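Local atomic coordinates of DNA ligase (Aquifex aeolicus, PDB entry 3QWU), a protein that binds adenosine and calcium and is probably an ATP-dependent nucleic acid ligase, built on a nucleotidyltransferase domain related to RNA ligases. Residues I60-T65 with M266-L271; R68-A73 with R224-K229; P74-E79 with L188-A193; G135-Y140 with T305-F310. One frame throughout, in Å; residues are numbered along the deposited sequence.

Interaction 1 (I60-T65 with M266-L271); sequences IFLLET and MYEEGL
Glu268, near the end of helix 254-269, shows how one acidic side chain can grip the start of another helix. Its CB lies 3.6 Å from Leu62 CD2, the two side chains sliding past each other in opposite directions. CG stands anti to the backbone N (chi1 178°) and the chain stays extended beyond it, so the carboxylate is carried up to the backbone of 62-64. There Glu268 OE1 accepts from Leu63 N at 2.8 Å, and Glu268 OE2 accepts from Glu64 N at 2.9 Å. Both bonds are nearly straight and both use the syn lone pairs. Leu62 occupies the N-cap position of helix 63-70, and this remote carboxylate takes up two of the N-H groups of the first turn; the positive end of the helix dipole would probably help keep Glu268 ionised. Glu64 CB completes the seat, 3.5 Å from Glu268 OE2. A water donates to Glu268 OE1 and to Phe61 O, bridging them with 2.6 Å to each. The carboxylate of Glu64 itself turns to Arg68 in a salt bridge. At the margin, Leu62 CD2 meets the edge of the Tyr267 ring, while Leu363 of the second subunit packs on that tyrosine.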
# COMPACT_ATOMS: atom_id res chain seq x y z
N ILE A 60 -8.97 16.86 -7.15
CA ILE A 60 -9.45 16.32 -8.41
C ILE A 60 -8.29 15.63 -9.13
O ILE A 60 -7.10 16.07 -9.05
CB ILE A 60 -10.08 17.36 -9.40
CG1 ILE A 60 -9.24 18.62 -9.55
CG2 ILE A 60 -11.45 17.72 -8.97
CD1 ILE A 60 -9.87 19.73 -10.47
N PHE A 61 -8.64 14.58 -9.87
CA PHE A 61 -7.68 13.75 -10.59
C PHE A 61 -7.71 14.04 -12.08
O PHE A 61 -6.74 13.75 -12.80
CB PHE A 61 -7.98 12.26 -10.37
CG PHE A 61 -7.57 11.72 -9.00
CD1 PHE A 61 -7.99 12.34 -7.81
CD2 PHE A 61 -6.82 10.55 -8.91
CE1 PHE A 61 -7.61 11.82 -6.55
CE2 PHE A 61 -6.43 10.00 -7.67
CZ PHE A 61 -6.84 10.65 -6.48
N LEU A 62 -8.83 14.59 -12.56
CA LEU A 62 -8.97 14.95 -13.99
C LEU A 62 -9.09 16.44 -13.98
O LEU A 62 -9.93 16.99 -13.27
CB LEU A 62 -10.18 14.29 -14.66
CG LEU A 62 -9.99 12.83 -15.06
CD1 LEU A 62 -11.27 12.18 -15.63
CD2 LEU A 62 -8.87 12.70 -16.08
N LEU A 63 -8.20 17.12 -14.66
CA LEU A 63 -8.17 18.58 -14.55
C LEU A 63 -9.43 19.13 -15.24
O LEU A 63 -10.18 19.89 -14.66
CB LEU A 63 -6.88 19.14 -15.17
CG LEU A 63 -6.57 20.62 -15.13
CD1 LEU A 63 -6.72 21.23 -13.75
CD2 LEU A 63 -5.11 20.78 -15.63
N GLU A 64 -9.67 18.72 -16.48
CA GLU A 64 -10.73 19.35 -17.26
C GLU A 64 -12.14 19.02 -16.72
O GLU A 64 -12.97 19.94 -16.45
CB GLU A 64 -10.66 18.93 -18.71
CG GLU A 64 -11.84 19.54 -19.51
CD GLU A 64 -11.63 19.60 -21.00
OE1 GLU A 64 -10.62 19.07 -21.51
OE2 GLU A 64 -12.51 20.14 -21.69
N THR A 65 -12.41 17.72 -16.58
CA THR A 65 -13.69 17.28 -16.06
C THR A 65 -13.85 17.63 -14.59
O THR A 65 -14.95 17.76 -14.15
CB THR A 65 -13.83 15.78 -16.26
OG1 THR A 65 -13.51 15.48 -17.62
CG2 THR A 65 -15.21 15.31 -15.97
N MET A 266 -2.08 10.52 -17.14
CA MET A 266 -1.71 9.84 -18.41
C MET A 266 -2.89 9.65 -19.31
O MET A 266 -2.79 9.84 -20.53
CB MET A 266 -0.99 8.50 -18.15
CG MET A 266 0.33 8.74 -17.49
SD MET A 266 1.20 7.34 -16.95
CE MET A 266 1.70 6.61 -18.57
N TYR A 267 -4.03 9.29 -18.72
CA TYR A 267 -5.25 9.08 -19.48
C TYR A 267 -5.79 10.38 -20.01
O TYR A 267 -6.28 10.47 -21.12
CB TYR A 267 -6.27 8.38 -18.59
CG TYR A 267 -7.69 8.31 -19.12
CD1 TYR A 267 -8.07 7.31 -19.97
CD2 TYR A 267 -8.64 9.24 -18.74
CE1 TYR A 267 -9.40 7.24 -20.47
CE2 TYR A 267 -9.95 9.19 -19.22
CZ TYR A 267 -10.31 8.18 -20.07
OH TYR A 267 -11.60 8.12 -20.52
N GLU A 268 -5.77 11.42 -19.19
CA GLU A 268 -6.26 12.68 -19.65
C GLU A 268 -5.39 13.19 -20.79
O GLU A 268 -5.89 13.69 -21.76
CB GLU A 268 -6.34 13.69 -18.49
CG GLU A 268 -6.83 15.10 -18.91
CD GLU A 268 -7.12 16.01 -17.72
OE1 GLU A 268 -6.67 15.71 -16.58
OE2 GLU A 268 -7.83 17.00 -17.92
N GLU A 269 -4.08 13.06 -20.67
CA GLU A 269 -3.19 13.62 -21.65
C GLU A 269 -2.86 12.69 -22.82
O GLU A 269 -2.30 13.14 -23.78
CB GLU A 269 -1.90 14.09 -20.97
CG GLU A 269 -2.13 15.31 -20.08
CD GLU A 269 -2.91 16.43 -20.77
OE1 GLU A 269 -2.50 16.78 -21.90
OE2 GLU A 269 -3.93 16.94 -20.22
N GLY A 270 -3.24 11.42 -22.77
CA GLY A 270 -2.77 10.46 -23.78
C GLY A 270 -1.51 9.69 -23.37
O GLY A 270 -0.58 10.25 -22.84
N LEU A 271 -1.52 8.38 -23.62
CA LEU A 271 -0.45 7.43 -23.18
C LEU A 271 0.69 7.36 -24.20
O LEU A 271 1.74 6.79 -23.92
CB LEU A 271 -1.09 6.05 -23.03
CG LEU A 271 -0.44 4.79 -22.48
CD1 LEU A 271 -1.27 3.58 -23.01
CD2 LEU A 271 1.06 4.64 -22.81
O HOH W 1 -5.26 14.78 -14.66

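Interaction 2 (R68-A73 with R224-K229); sequences REQFEA and RNKRAK
Two long basic side chains, Arg224 and Lys226, reach from the turn before strand 227-231 to the chain that leaves helix 63-70, and each meets its partner in a different pose. Arg224 starts from the crowded rotamer, CG between the backbone N and the carbonyl carbon (chi1 68°), then runs extended to NE. The side chains of Arg224 and Glu72 cross at about a right angle, yet their flat ends stack, guanidinium on carboxylate, the planes 15° apart. Glu72 OE1 sits over the centre of the guanidinium, 3.5 Å from Arg224 NH1, so this salt bridge works through charge alone, with no N-H aimed at the oxygen. The directed partner of Arg224 lies elsewhere: NE forms a salt bridge with Glu220, whose carboxylate also accepts from the backbone N of Glu72. Lys226 is bent along its length. Its NZ donates to Gln70 O at a very short 2.5 Å, in the carbonyl plane and on a lone pair, at the point where the helix gives out. Between Gln70 and Glu72 in the sequence comes Phe71, the first residue to leave helical geometry; its ring passes beyond Lys226 toward Ala228. The ring presents its edge to the backbone at Lys226, with Phe71 CE1 3.3 Å from Lys226 O. Phe71 CZ also packs on Ala228 CB, at 3.8 Å. Gln70 CB lies over one ring face. The aromatic thus packs a helix-to-strand connection onto the five-stranded mixed sheet of the nucleotidyltransferase domain, whose strand 227-231 carries Lys229 into the adenosine pocket.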
# COMPACT_ATOMS: atom_id res chain seq x y z
N ARG A 68 -14.77 21.50 -14.50
CA ARG A 68 -16.12 21.54 -15.02
C ARG A 68 -17.15 20.98 -14.03
O ARG A 68 -18.25 21.49 -13.93
CB ARG A 68 -16.13 20.78 -16.34
CG ARG A 68 -17.32 20.94 -17.19
CD ARG A 68 -16.99 20.52 -18.65
NE ARG A 68 -16.31 21.63 -19.32
CZ ARG A 68 -15.38 21.55 -20.27
NH1 ARG A 68 -14.96 20.36 -20.70
NH2 ARG A 68 -14.87 22.67 -20.80
N GLU A 69 -16.80 19.96 -13.26
CA GLU A 69 -17.77 19.38 -12.31
C GLU A 69 -17.87 20.14 -10.97
O GLU A 69 -18.96 20.30 -10.42
CB GLU A 69 -17.46 17.89 -12.06
CG GLU A 69 -18.34 17.15 -11.04
CD GLU A 69 -19.68 16.64 -11.61
OE1 GLU A 69 -19.73 16.12 -12.75
OE2 GLU A 69 -20.68 16.74 -10.90
N GLN A 70 -16.75 20.60 -10.44
CA GLN A 70 -16.76 21.07 -9.06
C GLN A 70 -17.18 22.53 -8.87
O GLN A 70 -17.58 22.88 -7.77
CB GLN A 70 -15.39 20.87 -8.43
CG GLN A 70 -15.02 19.42 -8.26
CD GLN A 70 -16.01 18.62 -7.43
OE1 GLN A 70 -16.41 17.51 -7.81
NE2 GLN A 70 -16.40 19.18 -6.27
N PHE A 71 -17.11 23.34 -9.92
CA PHE A 71 -17.26 24.79 -9.81
C PHE A 71 -18.38 25.33 -10.66
O PHE A 71 -18.52 24.93 -11.81
CB PHE A 71 -15.94 25.53 -10.13
CG PHE A 71 -14.81 25.20 -9.17
CD1 PHE A 71 -14.89 25.56 -7.83
CD2 PHE A 71 -13.71 24.51 -9.59
CE1 PHE A 71 -13.86 25.23 -6.93
CE2 PHE A 71 -12.70 24.15 -8.68
CZ PHE A 71 -12.78 24.51 -7.35
N GLU A 72 -19.17 26.23 -10.05
CA GLU A 72 -20.34 26.85 -10.65
C GLU A 72 -20.12 28.32 -10.96
O GLU A 72 -20.99 28.96 -11.56
CB GLU A 72 -21.52 26.90 -9.65
CG GLU A 72 -21.99 25.59 -9.08
CD GLU A 72 -22.95 25.84 -7.91
OE1 GLU A 72 -22.64 26.74 -7.07
OE2 GLU A 72 -24.01 25.15 -7.88
N ALA A 73 -19.02 28.87 -10.47
CA ALA A 73 -18.67 30.27 -10.65
C ALA A 73 -17.20 30.33 -11.08
O ALA A 73 -16.52 29.32 -11.13
CB ALA A 73 -18.89 31.04 -9.34
N ARG A 224 -19.98 30.16 -0.94
CA ARG A 224 -19.59 28.87 -0.41
C ARG A 224 -18.06 28.67 -0.55
O ARG A 224 -17.45 27.94 0.21
CB ARG A 224 -20.41 27.76 -1.05
CG ARG A 224 -20.12 27.54 -2.51
CD ARG A 224 -20.63 26.21 -2.97
NE ARG A 224 -20.09 25.90 -4.28
CZ ARG A 224 -20.48 24.88 -5.03
NH1 ARG A 224 -19.89 24.69 -6.22
NH2 ARG A 224 -21.44 24.06 -4.61
N ASN A 225 -17.45 29.38 -1.49
CA ASN A 225 -15.99 29.46 -1.60
C ASN A 225 -15.31 28.07 -1.66
O ASN A 225 -14.35 27.80 -0.95
CB ASN A 225 -15.45 30.29 -0.42
CG ASN A 225 -13.96 30.61 -0.53
OD1 ASN A 225 -13.31 30.76 0.48
ND2 ASN A 225 -13.44 30.71 -1.73
N LYS A 226 -15.84 27.21 -2.51
CA LYS A 226 -15.41 25.85 -2.57
C LYS A 226 -13.98 25.83 -3.10
O LYS A 226 -13.59 26.66 -3.97
CB LYS A 226 -16.39 25.02 -3.41
CG LYS A 226 -15.93 23.63 -3.91
CD LYS A 226 -17.01 22.54 -3.62
CE LYS A 226 -17.11 21.46 -4.66
NZ LYS A 226 -18.15 21.69 -5.70
N ARG A 227 -13.19 24.92 -2.53
CA ARG A 227 -11.80 24.72 -2.90
C ARG A 227 -11.54 23.34 -3.45
O ARG A 227 -12.25 22.37 -3.12
CB ARG A 227 -10.92 24.89 -1.67
CG ARG A 227 -10.74 26.30 -1.26
CD ARG A 227 -11.40 26.64 0.08
NE ARG A 227 -11.31 28.08 0.15
CZ ARG A 227 -10.21 28.76 0.47
NH1 ARG A 227 -9.09 28.13 0.87
NH2 ARG A 227 -10.23 30.08 0.43
N ALA A 228 -10.49 23.25 -4.26
CA ALA A 228 -10.01 21.97 -4.83
C ALA A 228 -8.57 22.09 -5.25
O ALA A 228 -8.15 23.12 -5.69
CB ALA A 228 -10.86 21.52 -5.99
N LYS A 229 -7.80 21.02 -5.13
CA LYS A 229 -6.39 21.07 -5.48
C LYS A 229 -6.03 20.02 -6.53
O LYS A 229 -6.67 18.96 -6.64
CB LYS A 229 -5.52 20.88 -4.23
CG LYS A 229 -5.70 19.54 -3.51
CD LYS A 229 -4.64 19.42 -2.36
CE LYS A 229 -5.18 18.72 -1.10
NZ LYS A 229 -5.33 17.24 -1.17

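Interaction 3 (P74-E79 with L188-A193). With ADN (adenosine), chain C.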
# COMPACT_ATOMS: atom_id res chain seq x y z
N PRO A 74 -16.72 31.52 -11.43
CA PRO A 74 -15.30 31.67 -11.68
C PRO A 74 -14.48 31.34 -10.46
O PRO A 74 -14.99 31.33 -9.31
CB PRO A 74 -15.16 33.16 -11.95
CG PRO A 74 -16.50 33.62 -12.39
CD PRO A 74 -17.47 32.77 -11.65
N PHE A 75 -13.20 31.06 -10.69
CA PHE A 75 -12.35 30.66 -9.62
C PHE A 75 -10.94 31.18 -9.79
O PHE A 75 -10.39 31.26 -10.90
CB PHE A 75 -12.35 29.12 -9.44
CG PHE A 75 -12.11 28.39 -10.69
CD1 PHE A 75 -10.82 28.08 -11.07
CD2 PHE A 75 -13.16 28.06 -11.53
CE1 PHE A 75 -10.58 27.43 -12.25
CE2 PHE A 75 -12.93 27.45 -12.71
CZ PHE A 75 -11.62 27.11 -13.09
N TRP A 76 -10.37 31.51 -8.65
CA TRP A 76 -8.99 31.93 -8.59
C TRP A 76 -8.05 30.70 -8.52
O TRP A 76 -8.34 29.73 -7.82
CB TRP A 76 -8.79 32.83 -7.36
CG TRP A 76 -9.42 34.20 -7.48
CD1 TRP A 76 -10.63 34.58 -7.01
CD2 TRP A 76 -8.85 35.35 -8.10
NE1 TRP A 76 -10.85 35.90 -7.28
CE2 TRP A 76 -9.77 36.40 -7.95
CE3 TRP A 76 -7.63 35.60 -8.75
CZ2 TRP A 76 -9.54 37.68 -8.43
CZ3 TRP A 76 -7.39 36.88 -9.23
CH2 TRP A 76 -8.35 37.90 -9.08
N VAL A 77 -6.95 30.78 -9.22
CA VAL A 77 -5.95 29.72 -9.26
C VAL A 77 -4.74 30.22 -8.57
O VAL A 77 -4.22 31.26 -8.92
CB VAL A 77 -5.68 29.33 -10.67
CG1 VAL A 77 -4.55 28.33 -10.77
CG2 VAL A 77 -6.99 28.72 -11.26
N GLU A 78 -4.35 29.52 -7.52
CA GLU A 78 -3.18 29.86 -6.69
C GLU A 78 -2.15 28.72 -6.69
O GLU A 78 -2.52 27.58 -6.84
CB GLU A 78 -3.60 30.08 -5.23
CG GLU A 78 -4.39 31.31 -5.07
CD GLU A 78 -4.70 31.62 -3.62
OE1 GLU A 78 -4.65 30.71 -2.75
OE2 GLU A 78 -4.98 32.79 -3.36
N GLU A 79 -0.87 29.04 -6.50
CA GLU A 79 0.16 28.02 -6.42
C GLU A 79 0.04 27.29 -5.09
O GLU A 79 -0.16 27.90 -4.05
CB GLU A 79 1.57 28.59 -6.53
CG GLU A 79 2.64 27.45 -6.37
CD GLU A 79 4.10 27.93 -6.35
OE1 GLU A 79 4.31 29.15 -6.39
OE2 GLU A 79 5.03 27.10 -6.29
N LEU A 188 -2.30 33.00 -10.04
CA LEU A 188 -2.27 32.82 -11.50
C LEU A 188 -3.35 33.61 -12.20
O LEU A 188 -3.18 33.99 -13.37
CB LEU A 188 -2.40 31.35 -11.88
CG LEU A 188 -1.16 30.48 -11.66
CD1 LEU A 188 0.07 31.08 -12.40
CD2 LEU A 188 -0.87 30.19 -10.14
N GLY A 189 -4.45 33.84 -11.48
CA GLY A 189 -5.53 34.67 -11.92
C GLY A 189 -6.88 34.02 -11.66
O GLY A 189 -7.01 33.04 -10.90
N ARG A 190 -7.89 34.60 -12.29
CA ARG A 190 -9.30 34.27 -12.11
C ARG A 190 -9.80 33.65 -13.38
O ARG A 190 -9.64 34.23 -14.45
CB ARG A 190 -10.07 35.55 -11.84
CG ARG A 190 -11.53 35.35 -11.59
CD ARG A 190 -12.09 36.59 -11.07
NE ARG A 190 -13.39 36.40 -10.46
CZ ARG A 190 -14.52 36.39 -11.13
NH1 ARG A 190 -14.51 36.53 -12.45
NH2 ARG A 190 -15.67 36.21 -10.47
N PHE A 191 -10.40 32.47 -13.27
CA PHE A 191 -10.69 31.65 -14.45
C PHE A 191 -12.07 31.08 -14.39
O PHE A 191 -12.68 31.05 -13.32
CB PHE A 191 -9.68 30.49 -14.57
CG PHE A 191 -8.27 30.94 -14.85
CD1 PHE A 191 -7.85 31.16 -16.15
CD2 PHE A 191 -7.38 31.14 -13.81
CE1 PHE A 191 -6.55 31.61 -16.40
CE2 PHE A 191 -6.08 31.55 -14.06
CZ PHE A 191 -5.66 31.79 -15.34
N THR A 192 -12.52 30.60 -15.56
CA THR A 192 -13.72 29.76 -15.69
C THR A 192 -13.34 28.46 -16.34
O THR A 192 -12.28 28.39 -17.00
CB THR A 192 -14.79 30.42 -16.61
OG1 THR A 192 -14.27 30.46 -17.94
CG2 THR A 192 -15.12 31.83 -16.17
N ALA A 193 -14.22 27.45 -16.20
CA ALA A 193 -14.05 26.14 -16.87
C ALA A 193 -14.45 26.14 -18.35
O ALA A 193 -14.84 25.11 -18.88
CB ALA A 193 -14.83 25.02 -16.11
O5' ADN C . -4.50 20.53 2.05
C5' ADN C . -3.74 21.34 1.15
C4' ADN C . -2.53 21.91 1.86
O4' ADN C . -1.62 22.58 0.94
C3' ADN C . -2.94 22.96 2.88
O3' ADN C . -3.22 22.46 4.19
C2' ADN C . -1.78 23.95 2.88
O2' ADN C . -0.93 23.74 3.99
C1' ADN C . -1.01 23.72 1.58
N9 ADN C . -1.06 24.85 0.64
C8 ADN C . -0.00 25.25 -0.10
N7 ADN C . -0.30 26.31 -0.89
C5 ADN C . -1.62 26.55 -0.67
C6 ADN C . -2.59 27.51 -1.21
N6 ADN C . -2.14 28.40 -2.14
N1 ADN C . -3.87 27.50 -0.72
C2 ADN C . -4.25 26.57 0.21
N3 ADN C . -3.41 25.64 0.73
C4 ADN C . -2.11 25.60 0.34
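Adenosine N6 is held at the far end of strand 75-80, where it donates to Glu79 O at 2.8 Å and, more weakly, to Glu78 OE1 at 3.5 Å. Glu78 has stronger ties: its carboxylate forms salt bridges with Lys219 and Lys173. Behind this first shell, strands 75-80 and 187-191 pair antiparallel. Phe75 and Phe191 exchange two backbone bonds, Val77 N donates to Gly189 O almost along the C=O axis, and Leu188 N returns a bond of 2.8 Å to Val77 O. On the face shared by Phe75, Val77 and Phe191, Val77 CG2 touches Phe191 CD2 at 3.5 Å, and Ile201 of helix 195-210 packs against both phenylalanines. The other face is built by Trp76 and Arg190. Arg190 CB stands 3.7 Å from the centroid of the Trp76 six-membered ring, directly over its face, in a CH-pi contact. The arginine then runs on extended, and Pro74 CB lies over one face of its guanidinium, while NH2 reaches Asp221 in a salt bridge. An alanine in place of Trp76 would remove the indole under Arg190 CB and would probably leave the arginine chain less firmly directed toward Asp221. Because Glu79 O is a backbone acceptor, recognition of N6 depends on the course of the strand, and the acidic second acceptor, Glu78, is probably kept ionised by its two lysines.

Interaction 4 (G135-Y140 with T305-F310); sequences GPENPY and TFTCKF
Close fit and water-bridged seam lie side by side where the loop 135-140 crosses strand 303-310. The tight part runs from Phe306 to Cys308. Phe306 CG is anti to the carbonyl carbon (chi1 -68°), which presents CD2 to the loop backbone: Asn138 O meets the ring at its edge, in plane, 3.6 Å from CD2, and Pro139 O lies at the same distance from that atom. Glu137 CA makes the closest approach, 3.0 Å from Thr307 O. Cys308 takes the crowded rotamer (chi1 58°), with CB 3.3 Å from Glu137 O and SG 4.0 Å from Pro139 CB. An alanine in place of Phe306 would take away the ring edge beside Asn138 O and would probably loosen the loop around Pro139 and Tyr140. Asn138 points away from the strand and braces its own loop. Its ND2 donates to Gly135 O at 2.8 Å, and OD1 accepts from Tyr140 N, closing an Asx turn. The backbone N-H groups of Thr307 and Lys309 reach the loop through water instead. One molecule donates to Pro136 O and Asn138 O and accepts from Thr307 N; another donates to Glu137 O, 2.6 Å away, and accepts from Lys309 N. Here Glu137 and Thr307 run alongside each other, and Glu137 continues to a salt bridge with Arg345. The contact joins the loop between strands 127-134 and 153-161 to the outer strand of the C-terminal three-stranded sheet, with Phe107 of helix 106-115 against Cys308 and Leu319 of helix 313-325 against Pro139.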
# COMPACT_ATOMS: atom_id res chain seq x y z
N GLY A 135 11.05 25.44 2.63
CA GLY A 135 12.50 25.63 2.51
C GLY A 135 13.32 24.40 2.88
O GLY A 135 12.83 23.47 3.49
N PRO A 136 14.60 24.41 2.54
CA PRO A 136 15.34 23.19 2.74
C PRO A 136 15.76 22.99 4.20
O PRO A 136 16.08 21.88 4.60
CB PRO A 136 16.58 23.41 1.89
CG PRO A 136 16.78 24.92 1.92
CD PRO A 136 15.40 25.49 1.95
N GLU A 137 15.75 24.05 5.00
CA GLU A 137 16.13 23.90 6.38
C GLU A 137 14.94 24.05 7.35
O GLU A 137 14.94 24.93 8.21
CB GLU A 137 17.24 24.90 6.68
CG GLU A 137 18.42 24.73 5.78
CD GLU A 137 19.45 25.83 5.94
OE1 GLU A 137 19.41 26.60 6.93
OE2 GLU A 137 20.30 25.93 5.06
N ASN A 138 13.95 23.18 7.21
CA ASN A 138 12.85 23.09 8.13
C ASN A 138 12.80 21.69 8.74
O ASN A 138 13.42 20.79 8.24
CB ASN A 138 11.52 23.45 7.45
CG ASN A 138 10.89 22.30 6.70
OD1 ASN A 138 10.17 21.48 7.27
ND2 ASN A 138 11.16 22.24 5.41
N PRO A 139 12.09 21.52 9.86
CA PRO A 139 12.22 20.26 10.57
C PRO A 139 11.13 19.29 10.26
O PRO A 139 11.13 18.22 10.80
CB PRO A 139 12.12 20.67 12.04
CG PRO A 139 11.36 22.03 12.01
CD PRO A 139 11.21 22.45 10.59
N TYR A 140 10.21 19.64 9.38
CA TYR A 140 9.08 18.75 9.10
C TYR A 140 9.15 17.96 7.76
O TYR A 140 8.60 16.89 7.66
CB TYR A 140 7.81 19.57 9.11
CG TYR A 140 7.46 20.09 10.47
CD1 TYR A 140 7.08 19.24 11.46
CD2 TYR A 140 7.54 21.45 10.76
CE1 TYR A 140 6.74 19.72 12.70
CE2 TYR A 140 7.22 21.94 11.98
CZ TYR A 140 6.82 21.07 12.97
OH TYR A 140 6.48 21.53 14.21
N THR A 305 18.09 13.14 7.77
CA THR A 305 18.67 14.21 8.59
C THR A 305 17.94 15.50 8.28
O THR A 305 17.65 15.78 7.14
CB THR A 305 20.24 14.36 8.38
OG1 THR A 305 20.93 13.20 8.92
CG2 THR A 305 20.80 15.62 9.07
N PHE A 306 17.63 16.28 9.31
CA PHE A 306 16.98 17.61 9.20
C PHE A 306 17.85 18.67 9.78
O PHE A 306 18.56 18.37 10.75
CB PHE A 306 15.67 17.60 9.95
CG PHE A 306 14.67 16.73 9.32
CD1 PHE A 306 14.72 15.37 9.49
CD2 PHE A 306 13.70 17.25 8.51
CE1 PHE A 306 13.80 14.55 8.86
CE2 PHE A 306 12.77 16.43 7.92
CZ PHE A 306 12.83 15.09 8.07
N THR A 307 17.84 19.88 9.22
CA THR A 307 18.63 20.97 9.78
C THR A 307 17.86 22.27 9.82
O THR A 307 17.19 22.63 8.88
CB THR A 307 19.99 21.17 9.03
OG1 THR A 307 20.75 22.23 9.66
CG2 THR A 307 19.80 21.53 7.57
N CYS A 308 17.91 22.99 10.92
CA CYS A 308 17.13 24.23 11.03
C CYS A 308 17.71 25.15 12.10
O CYS A 308 18.56 24.73 12.87
CB CYS A 308 15.66 23.91 11.27
SG CYS A 308 15.38 22.91 12.77
N LYS A 309 17.28 26.41 12.09
CA LYS A 309 17.89 27.53 12.88
C LYS A 309 16.93 28.15 13.88
O LYS A 309 15.79 28.41 13.53
CB LYS A 309 18.20 28.66 11.93
CG LYS A 309 19.58 28.90 11.62
CD LYS A 309 19.63 29.82 10.37
CE LYS A 309 19.64 31.30 10.74
NZ LYS A 309 19.70 32.23 9.58
N PHE A 310 17.39 28.48 15.08
CA PHE A 310 16.52 29.15 16.03
C PHE A 310 17.17 30.39 16.60
O PHE A 310 18.38 30.44 16.72
CB PHE A 310 16.17 28.29 17.23
CG PHE A 310 15.51 27.02 16.90
CD1 PHE A 310 16.22 26.01 16.27
CD2 PHE A 310 14.20 26.79 17.29
CE1 PHE A 310 15.61 24.80 15.97
CE2 PHE A 310 13.58 25.57 17.03
CZ PHE A 310 14.27 24.57 16.35
O HOH W 2 15.80 19.95 7.02
O HOH W 3 15.89 26.91 9.60

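In the fold
Interactions 1, 2 and 3 form one continuous patch, whereas interaction 4 lies on the opposite side of the chain's centre, its own centre about 32 to 35 Å from theirs. Helix 63-70 serves both interaction 1 and interaction 2, whose centres are about 17 Å apart; a probable hydrogen bond, Ile60 N to Lys229 O at 3.2 Å, joins them. Interactions 2 and 3, centres about 10 Å apart, share the five-stranded mixed sheet and are joined by a probable hydrogen bond, Arg68 NH2 to Ala193 O. That sheet brings Lys229, Glu78 and Glu79 to the adenosine. Interaction 4 stands off from both ligands: the Tyr140 side chain is about 11 Å from the adenosine and that of Asn138 about 11 Å from the calcium.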